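Local coordinates for computationally designed four-helix bundle protein (Synthetic construct, PDB 3U3B) that has no known natural function, being a hyperthermostable four-helix bundle designed by computer, with its entire hydrophobic core redesigned on a flexible backbone, at residues 32-37 / 79-84; 66-71 / 88-93. One frame throughout, in Å; residues are numbered along the deposited sequence.

Contact 1: residues 32-37 / 79-84; sequences NPEDME and EIKITS
E34 and K81 meet in a weak salt bridge, E34 OE2 to K81 NZ 3.4 Å, that spans two interhelical connections at one end of a four-helix bundle. Residues 32-37 make a type I turn from N32 to D35 and then start helix 36-56; residues 79-84 come out of the loop after helix 59-76 and lead into helix 84-102. The two charged side chains cross at about a right angle, and the carboxylate sits against the lysine's last methylene as well as its nitrogen: E34 OE1 is 3.3 Å from K81 CE. A bend at chi4 (57°) turns the ammonium back, leaving K81 NZ 2.8 Å from I82 O.

I82 is the apolar centre here, buried and directed at the other segment. Its CG2, anti to the backbone N, packs on the proline ring 3.7 Å from P33 CB. The carbonyl of that same P33 accepts from the indole N-H of W39, one turn into the helix. M75 and L76 of helix 59-76 add further cover, touching I82 and M36 respectively.

Each helix that follows starts from a capping side chain. T83 OG1 takes the backbone N-H of L86, while D35 OD1 accepts from E37 N at 3.1 Å, met from above the carboxylate plane, 40° out of it. I82 CD1 also touches a carboxylate oxygen, 3.2 Å from E34 OE2, and the S-methyl of M36, 3.7 Å from M36 CE.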
ATOM      1  N   ASN A  32     -11.183   6.738 -13.250  1.00 33.36           N
ATOM      2  CA  ASN A  32     -12.263   5.776 -13.493  1.00 37.48           C
ATOM      3  C   ASN A  32     -12.393   4.803 -12.318  1.00 31.86           C
ATOM      4  O   ASN A  32     -11.895   3.676 -12.371  1.00 30.47           O
ATOM      5  CB  ASN A  32     -11.992   4.997 -14.779  1.00 47.94           C
ATOM      6  CG  ASN A  32     -13.090   4.000 -15.093  1.00 55.64           C
ATOM      7  OD1 ASN A  32     -14.252   4.201 -14.726  1.00 56.63           O
ATOM      8  ND2 ASN A  32     -12.721   2.898 -15.741  1.00 62.16           N
ATOM      9  N   PRO A  33     -13.041   5.244 -11.236  1.00 31.21           N
ATOM     10  CA  PRO A  33     -12.982   4.573  -9.932  1.00 31.71           C
ATOM     11  C   PRO A  33     -13.489   3.140  -9.916  1.00 34.46           C
ATOM     12  O   PRO A  33     -13.140   2.363  -9.018  1.00 36.72           O
ATOM     13  CB  PRO A  33     -13.882   5.444  -9.054  1.00 34.83           C
ATOM     14  CG  PRO A  33     -13.749   6.803  -9.642  1.00 35.96           C
ATOM     15  CD  PRO A  33     -13.619   6.598 -11.132  1.00 34.64           C
ATOM     16  N   GLU A  34     -14.325   2.805 -10.888  1.00 34.52           N
ATOM     17  CA  GLU A  34     -14.932   1.494 -10.949  1.00 37.75           C
ATOM     18  C   GLU A  34     -14.050   0.503 -11.710  1.00 37.23           C
ATOM     19  O   GLU A  34     -14.463  -0.616 -11.969  1.00 40.24           O
ATOM     20  CB  GLU A  34     -16.299   1.605 -11.635  1.00 49.20           C
ATOM     21  CG  GLU A  34     -17.228   2.649 -11.023  1.00 63.21           C
ATOM     22  CD  GLU A  34     -18.052   2.116  -9.859  1.00 81.18           C
ATOM     23  OE1 GLU A  34     -19.263   1.856 -10.054  1.00 91.82           O
ATOM     24  OE2 GLU A  34     -17.501   1.965  -8.750  1.00 83.94           O
ATOM     25  N   ASP A  35     -12.850   0.921 -12.090  1.00 37.01           N
ATOM     26  CA  ASP A  35     -11.988   0.052 -12.872  1.00 35.38           C
ATOM     27  C   ASP A  35     -11.350  -0.981 -11.948  1.00 32.48           C
ATOM     28  O   ASP A  35     -10.291  -0.734 -11.353  1.00 29.60           O
ATOM     29  CB  ASP A  35     -10.903   0.836 -13.617  1.00 37.91           C
ATOM     30  CG  ASP A  35     -10.114  -0.042 -14.576  1.00 43.59           C
ATOM     31  OD1 ASP A  35     -10.279  -1.284 -14.517  1.00 47.34           O
ATOM     32  OD2 ASP A  35      -9.329   0.501 -15.388  1.00 46.74           O
ATOM     33  N   MET A  36     -11.993  -2.137 -11.837  1.00 30.79           N
ATOM     34  CA  MET A  36     -11.515  -3.192 -10.919  1.00 30.44           C
ATOM     35  C   MET A  36     -10.138  -3.737 -11.255  1.00 29.18           C
ATOM     36  O   MET A  36      -9.479  -4.353 -10.401  1.00 27.11           O
ATOM     37  CB  MET A  36     -12.528  -4.354 -10.879  1.00 36.78           C
ATOM     38  CG  MET A  36     -13.856  -3.973 -10.281  1.00 41.22           C
ATOM     39  SD  MET A  36     -13.667  -3.103  -8.711  1.00 56.65           S
ATOM     40  CE  MET A  36     -15.387  -2.870  -8.246  1.00 93.56           C
ATOM     41  N   GLU A  37      -9.667  -3.512 -12.477  1.00 28.14           N
ATOM     42  CA  GLU A  37      -8.330  -3.975 -12.844  1.00 29.24           C
ATOM     43  C   GLU A  37      -7.252  -3.280 -11.976  1.00 24.68           C
ATOM     44  O   GLU A  37      -6.303  -3.921 -11.469  1.00 24.04           O
ATOM     45  CB  GLU A  37      -8.108  -3.729 -14.332  1.00 37.12           C
ATOM     46  CG  GLU A  37      -6.864  -4.344 -14.898  1.00 50.82           C
ATOM     47  CD  GLU A  37      -6.790  -4.212 -16.410  1.00 71.73           C
ATOM     48  OE1 GLU A  37      -7.837  -3.935 -17.043  1.00 81.88           O
ATOM     49  OE2 GLU A  37      -5.683  -4.381 -16.967  1.00 79.76           O
ATOM     50  N   GLU A  79     -18.753  -4.701  -1.515  1.00 69.40           N
ATOM     51  CA  GLU A  79     -19.370  -4.502  -0.205  1.00 77.23           C
ATOM     52  C   GLU A  79     -19.689  -3.017   0.053  1.00 76.68           C
ATOM     53  O   GLU A  79     -20.613  -2.702   0.810  1.00 83.69           O
ATOM     54  CB  GLU A  79     -18.479  -5.077   0.904  1.00 81.14           C
ATOM     55  CG  GLU A  79     -19.068  -4.937   2.303  1.00 90.10           C
ATOM     56  CD  GLU A  79     -18.289  -5.704   3.353  1.00 94.38           C
ATOM     57  OE1 GLU A  79     -17.680  -6.743   3.009  1.00 98.06           O
ATOM     58  OE2 GLU A  79     -18.286  -5.266   4.524  1.00 94.06           O
ATOM     59  N   ILE A  80     -18.943  -2.113  -0.582  1.00 70.83           N
ATOM     60  CA  ILE A  80     -19.292  -0.688  -0.569  1.00 72.75           C
ATOM     61  C   ILE A  80     -18.976  -0.038  -1.914  1.00 71.94           C
ATOM     62  O   ILE A  80     -18.048  -0.452  -2.620  1.00 65.32           O
ATOM     63  CB  ILE A  80     -18.577   0.100   0.573  1.00 82.95           C
ATOM     64  CG1 ILE A  80     -18.912   1.607   0.534  1.00 81.31           C
ATOM     65  CG2 ILE A  80     -17.067  -0.041   0.468  1.00 78.28           C
ATOM     66  CD1 ILE A  80     -20.072   2.063   1.432  1.00 83.72           C
ATOM     67  N   LYS A  81     -19.774   0.979  -2.244  1.00 77.67           N
ATOM     68  CA  LYS A  81     -19.651   1.749  -3.481  1.00 78.39           C
ATOM     69  C   LYS A  81     -18.414   2.670  -3.499  1.00 66.54           C
ATOM     70  O   LYS A  81     -18.124   3.348  -2.513  1.00 66.18           O
ATOM     71  CB  LYS A  81     -20.924   2.579  -3.665  1.00 90.79           C
ATOM     72  CG  LYS A  81     -20.963   3.392  -4.934  1.00 98.53           C
ATOM     73  CD  LYS A  81     -20.605   2.544  -6.137  1.00102.52           C
ATOM     74  CE  LYS A  81     -20.305   3.403  -7.355  1.00104.19           C
ATOM     75  NZ  LYS A  81     -19.208   4.392  -7.118  1.00 99.85           N
ATOM     76  N   ILE A  82     -17.704   2.700  -4.629  1.00 58.41           N
ATOM     77  CA  ILE A  82     -16.400   3.373  -4.715  1.00 51.13           C
ATOM     78  C   ILE A  82     -16.486   4.879  -4.986  1.00 55.08           C
ATOM     79  O   ILE A  82     -16.744   5.306  -6.114  1.00 59.36           O
ATOM     80  CB  ILE A  82     -15.493   2.732  -5.800  1.00 46.46           C
ATOM     81  CG1 ILE A  82     -15.239   1.244  -5.504  1.00 44.29           C
ATOM     82  CG2 ILE A  82     -14.193   3.483  -5.883  1.00 40.08           C
ATOM     83  CD1 ILE A  82     -15.987   0.312  -6.409  1.00 52.39           C
ATOM     84  N   THR A  83     -16.209   5.677  -3.957  1.00 52.50           N
ATOM     85  CA  THR A  83     -16.329   7.122  -4.052  1.00 54.81           C
ATOM     86  C   THR A  83     -14.958   7.806  -4.050  1.00 50.65           C
ATOM     87  O   THR A  83     -13.931   7.185  -3.752  1.00 48.38           O
ATOM     88  CB  THR A  83     -17.088   7.697  -2.838  1.00 58.91           C
ATOM     89  OG1 THR A  83     -16.383   7.349  -1.638  1.00 62.54           O
ATOM     90  CG2 THR A  83     -18.521   7.161  -2.731  1.00 59.11           C
ATOM     91  N   SER A  84     -14.972   9.098  -4.362  1.00 52.24           N
ATOM     92  CA  SER A  84     -13.803   9.942  -4.214  1.00 50.26           C
ATOM     93  C   SER A  84     -13.275   9.860  -2.776  1.00 46.08           C
ATOM     94  O   SER A  84     -12.068   9.731  -2.558  1.00 44.09           O
ATOM     95  CB  SER A  84     -14.170  11.385  -4.575  1.00 57.72           C
ATOM     96  OG  SER A  84     -15.217  11.853  -3.732  1.00 67.10           O
TER

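Contact 2: residues 66-71 / 88-93; sequences HTIMNL and DKVKKK
I68 and K93 slide past each other in opposite directions, I68 CG1 lying 3.6 Å from K93 CB and 3.7 Å from K93 CD. The lysine serves here through its hydrocarbon: CG is anti to the carbonyl carbon (chi1 -77°), the chain stays extended to CE, and only the last torsion bends, turning NZ aside. T67 crosses this chain at about a right angle. Its CG2 is modelled too close to K93 CE for the detail to be trusted; its hydroxyl is taken up by K63 O of its own helix.

V90 sets CG1 anti to the backbone N (chi1 176°), which leaves CG2 beside that N. L71 has two conformers; in one of them L71 CD2 comes 3.5 Å from V90 CG2 and brushes the extended chain of K89, so these touches are less certain. V90 reaches I26 and M75 as well, and I68 packs on V97 further along helix 84-102.

No hydrogen bond crosses between the segments. Their axes pass 10.1 Å apart at a signed angle of -164°, the near-antiparallel pairing of consecutive helices in an up-and-down four-helix bundle.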
ATOM      1  N   HIS A  66      -2.448  -3.574   6.476  1.00 33.39           N
ATOM      2  CA  HIS A  66      -3.569  -4.466   6.716  1.00 37.16           C
ATOM      3  C   HIS A  66      -4.880  -3.699   6.605  1.00 35.12           C
ATOM      4  O   HIS A  66      -5.859  -4.189   6.032  1.00 32.70           O
ATOM      5  CB  HIS A  66      -3.454  -5.093   8.098  1.00 44.91           C
ATOM      6  CG  HIS A  66      -4.587  -6.004   8.435  1.00 55.26           C
ATOM      7  ND1 HIS A  66      -4.880  -7.129   7.695  1.00 61.20           N
ATOM      8  CD2 HIS A  66      -5.505  -5.954   9.427  1.00 61.49           C
ATOM      9  CE1 HIS A  66      -5.927  -7.737   8.224  1.00 65.22           C
ATOM     10  NE2 HIS A  66      -6.326  -7.043   9.274  1.00 65.25           N
ATOM     11  N   THR A  67      -4.892  -2.487   7.147  1.00 36.58           N
ATOM     12  CA  THR A  67      -6.080  -1.639   7.071  1.00 35.88           C
ATOM     13  C   THR A  67      -6.427  -1.290   5.627  1.00 30.32           C
ATOM     14  O   THR A  67      -7.600  -1.289   5.247  1.00 31.57           O
ATOM     15  CB  THR A  67      -5.909  -0.342   7.870  1.00 39.28           C
ATOM     16  OG1 THR A  67      -5.702  -0.646   9.259  1.00 41.43           O
ATOM     17  CG2 THR A  67      -7.143   0.489   7.743  1.00 42.66           C
ATOM     18  N   ILE A  68      -5.420  -0.984   4.814  1.00 27.12           N
ATOM     19  CA  ILE A  68      -5.664  -0.680   3.416  1.00 25.51           C
ATOM     20  C   ILE A  68      -6.236  -1.905   2.667  1.00 24.98           C
ATOM     21  O   ILE A  68      -7.168  -1.771   1.893  1.00 23.62           O
ATOM     22  CB  ILE A  68      -4.385  -0.172   2.718  1.00 24.98           C
ATOM     23  CG1 ILE A  68      -3.919   1.159   3.336  1.00 25.83           C
ATOM     24  CG2 ILE A  68      -4.608  -0.072   1.225  1.00 22.22           C
ATOM     25  CD1 ILE A  68      -2.451   1.471   3.043  1.00 24.47           C
ATOM     26  N   MET A  69      -5.677  -3.092   2.903  1.00 25.20           N
ATOM     27  CA  MET A  69      -6.189  -4.296   2.272  1.00 28.23           C
ATOM     28  C   MET A  69      -7.649  -4.542   2.641  1.00 31.85           C
ATOM     29  O   MET A  69      -8.459  -4.927   1.787  1.00 34.33           O
ATOM     30  CB  MET A  69      -5.341  -5.515   2.670  1.00 28.96           C
ATOM     31  CG  MET A  69      -3.954  -5.444   2.103  1.00 27.85           C
ATOM     32  SD  MET A  69      -2.844  -6.624   2.936  1.00 43.37           S
ATOM     33  CE  MET A  69      -3.784  -8.121   2.701  1.00 61.72           C
ATOM     34  N   ASN A  70      -8.006  -4.308   3.899  1.00 34.48           N
ATOM     35  CA  ASN A  70      -9.399  -4.472   4.278  1.00 37.52           C
ATOM     36  C   ASN A  70     -10.318  -3.583   3.449  1.00 33.43           C
ATOM     37  O   ASN A  70     -11.361  -4.049   2.973  1.00 35.36           O
ATOM     38  CB  ASN A  70      -9.620  -4.188   5.764  1.00 47.15           C
ATOM     39  CG  ASN A  70      -9.064  -5.275   6.657  1.00 57.11           C
ATOM     40  OD1 ASN A  70      -8.743  -6.380   6.201  1.00 61.88           O
ATOM     41  ND2 ASN A  70      -8.961  -4.972   7.950  1.00 62.14           N
ATOM     42  N   LEU A  71      -9.937  -2.317   3.283  1.00 31.23           N
ATOM     43  CA  LEU A  71     -10.750  -1.371   2.526  0.52 30.69           C
ATOM     44  C   LEU A  71     -10.811  -1.770   1.056  1.00 30.01           C
ATOM     45  O   LEU A  71     -11.887  -1.803   0.464  1.00 30.18           O
ATOM     46  CB  LEU A  71     -10.187   0.048   2.664  0.52 31.32           C
ATOM     47  CG  LEU A  71     -11.099   1.186   2.202  0.52 37.46           C
ATOM     48  CD1 LEU A  71     -12.417   1.196   2.971  0.52 39.86           C
ATOM     49  CD2 LEU A  71     -10.376   2.508   2.373  0.52 39.13           C
ATOM     50  N   ASP A  88      -9.769   8.779  -1.134  1.00 40.72           N
ATOM     51  CA  ASP A  88      -8.996   9.668  -0.283  1.00 41.44           C
ATOM     52  C   ASP A  88      -8.533   8.973   0.999  1.00 39.76           C
ATOM     53  O   ASP A  88      -7.437   9.248   1.491  1.00 37.74           O
ATOM     54  CB  ASP A  88      -9.790  10.928   0.056  1.00 51.33           C
ATOM     55  CG  ASP A  88      -9.965  11.843  -1.143  1.00 58.95           C
ATOM     56  OD1 ASP A  88      -9.098  11.821  -2.048  1.00 59.43           O
ATOM     57  OD2 ASP A  88     -10.968  12.590  -1.169  1.00 66.84           O
ATOM     58  N   LYS A  89      -9.340   8.086   1.560  1.00 40.62           N
ATOM     59  CA  LYS A  89      -8.912   7.440   2.794  1.00 41.64           C
ATOM     60  C   LYS A  89      -7.769   6.462   2.523  1.00 34.50           C
ATOM     61  O   LYS A  89      -6.852   6.330   3.332  1.00 33.54           O
ATOM     62  CB  LYS A  89     -10.072   6.735   3.488  1.00 52.04           C
ATOM     63  CG  LYS A  89      -9.779   6.423   4.955  1.00 59.29           C
ATOM     64  CD  LYS A  89     -10.633   5.263   5.417  1.00 63.56           C
ATOM     65  CE  LYS A  89     -10.966   5.303   6.905  1.00 67.00           C
ATOM     66  NZ  LYS A  89     -11.851   4.140   7.255  1.00 69.18           N
ATOM     67  N   VAL A  90      -7.837   5.786   1.381  1.00 30.16           N
ATOM     68  CA  VAL A  90      -6.725   4.970   0.904  1.00 27.39           C
ATOM     69  C   VAL A  90      -5.432   5.793   0.717  1.00 28.32           C
ATOM     70  O   VAL A  90      -4.351   5.393   1.155  1.00 26.35           O
ATOM     71  CB  VAL A  90      -7.060   4.303  -0.437  1.00 30.04           C
ATOM     72  CG1 VAL A  90      -5.846   3.549  -0.964  1.00 28.53           C
ATOM     73  CG2 VAL A  90      -8.222   3.360  -0.275  1.00 31.33           C
ATOM     74  N   LYS A  91      -5.534   6.914   0.030  1.00 29.28           N
ATOM     75  CA  LYS A  91      -4.381   7.791  -0.154  1.00 27.46           C
ATOM     76  C   LYS A  91      -3.824   8.242   1.195  1.00 28.27           C
ATOM     77  O   LYS A  91      -2.616   8.226   1.417  1.00 27.71           O
ATOM     78  CB  LYS A  91      -4.787   8.995  -0.988  1.00 28.12           C
ATOM     79  CG  LYS A  91      -4.972   8.675  -2.427  1.00 28.64           C
ATOM     80  CD  LYS A  91      -5.507   9.916  -3.092  1.00 37.46           C
ATOM     81  CE  LYS A  91      -5.751   9.711  -4.561  1.00 45.82           C
ATOM     82  NZ  LYS A  91      -6.440  10.932  -5.083  1.00 50.69           N
ATOM     83  N   LYS A  92      -4.703   8.638   2.103  1.00 29.18           N
ATOM     84  CA  LYS A  92      -4.267   9.105   3.395  1.00 30.47           C
ATOM     85  C   LYS A  92      -3.474   8.025   4.162  1.00 30.17           C
ATOM     86  O   LYS A  92      -2.465   8.313   4.822  1.00 30.89           O
ATOM     87  CB  LYS A  92      -5.469   9.525   4.209  1.00 35.82           C
ATOM     88  CG  LYS A  92      -5.092   9.945   5.585  1.00 42.99           C
ATOM     89  CD  LYS A  92      -6.310  10.355   6.344  1.00 54.07           C
ATOM     90  CE  LYS A  92      -6.000  10.514   7.810  1.00 64.36           C
ATOM     91  NZ  LYS A  92      -7.260  10.479   8.610  1.00 73.40           N
ATOM     92  N   LYS A  93      -3.932   6.784   4.081  1.00 27.63           N
ATOM     93  CA  LYS A  93      -3.213   5.696   4.727  1.00 26.44           C
ATOM     94  C   LYS A  93      -1.901   5.373   4.051  1.00 27.32           C
ATOM     95  O   LYS A  93      -0.949   4.995   4.702  1.00 27.58           O
ATOM     96  CB  LYS A  93      -4.050   4.421   4.751  1.00 28.06           C
ATOM     97  CG  LYS A  93      -5.112   4.454   5.792  1.00 35.70           C
ATOM     98  CD  LYS A  93      -5.921   3.175   5.767  1.00 44.47           C
ATOM     99  CE  LYS A  93      -7.213   3.379   6.550  1.00 55.06           C
ATOM    100  NZ  LYS A  93      -6.955   4.109   7.837  1.00 62.13           N
TER

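How the contacts relate
Contact 1 is a surface contact at the end of the bundle, its centre about 17 Å from the centre of the chain; contact 2 is partly buried, about 8 Å from that centre. Their centres lie 13 Å apart. Helix 84-102 links them: residues 79-84 lead into the helix whose residues 88-93 pair with helix 59-76. M75 of helix 59-76 touches both I82 and V90. Contact 1 joins a connection and the first turn of the next helix to another connection and mixes a weak salt bridge with apolar touches, whereas contact 2 joins helix to helix through side-chain packing with no hydrogen bond across, its lysines lending methylenes. Helix caps belong to the first; regular helices meet in the second.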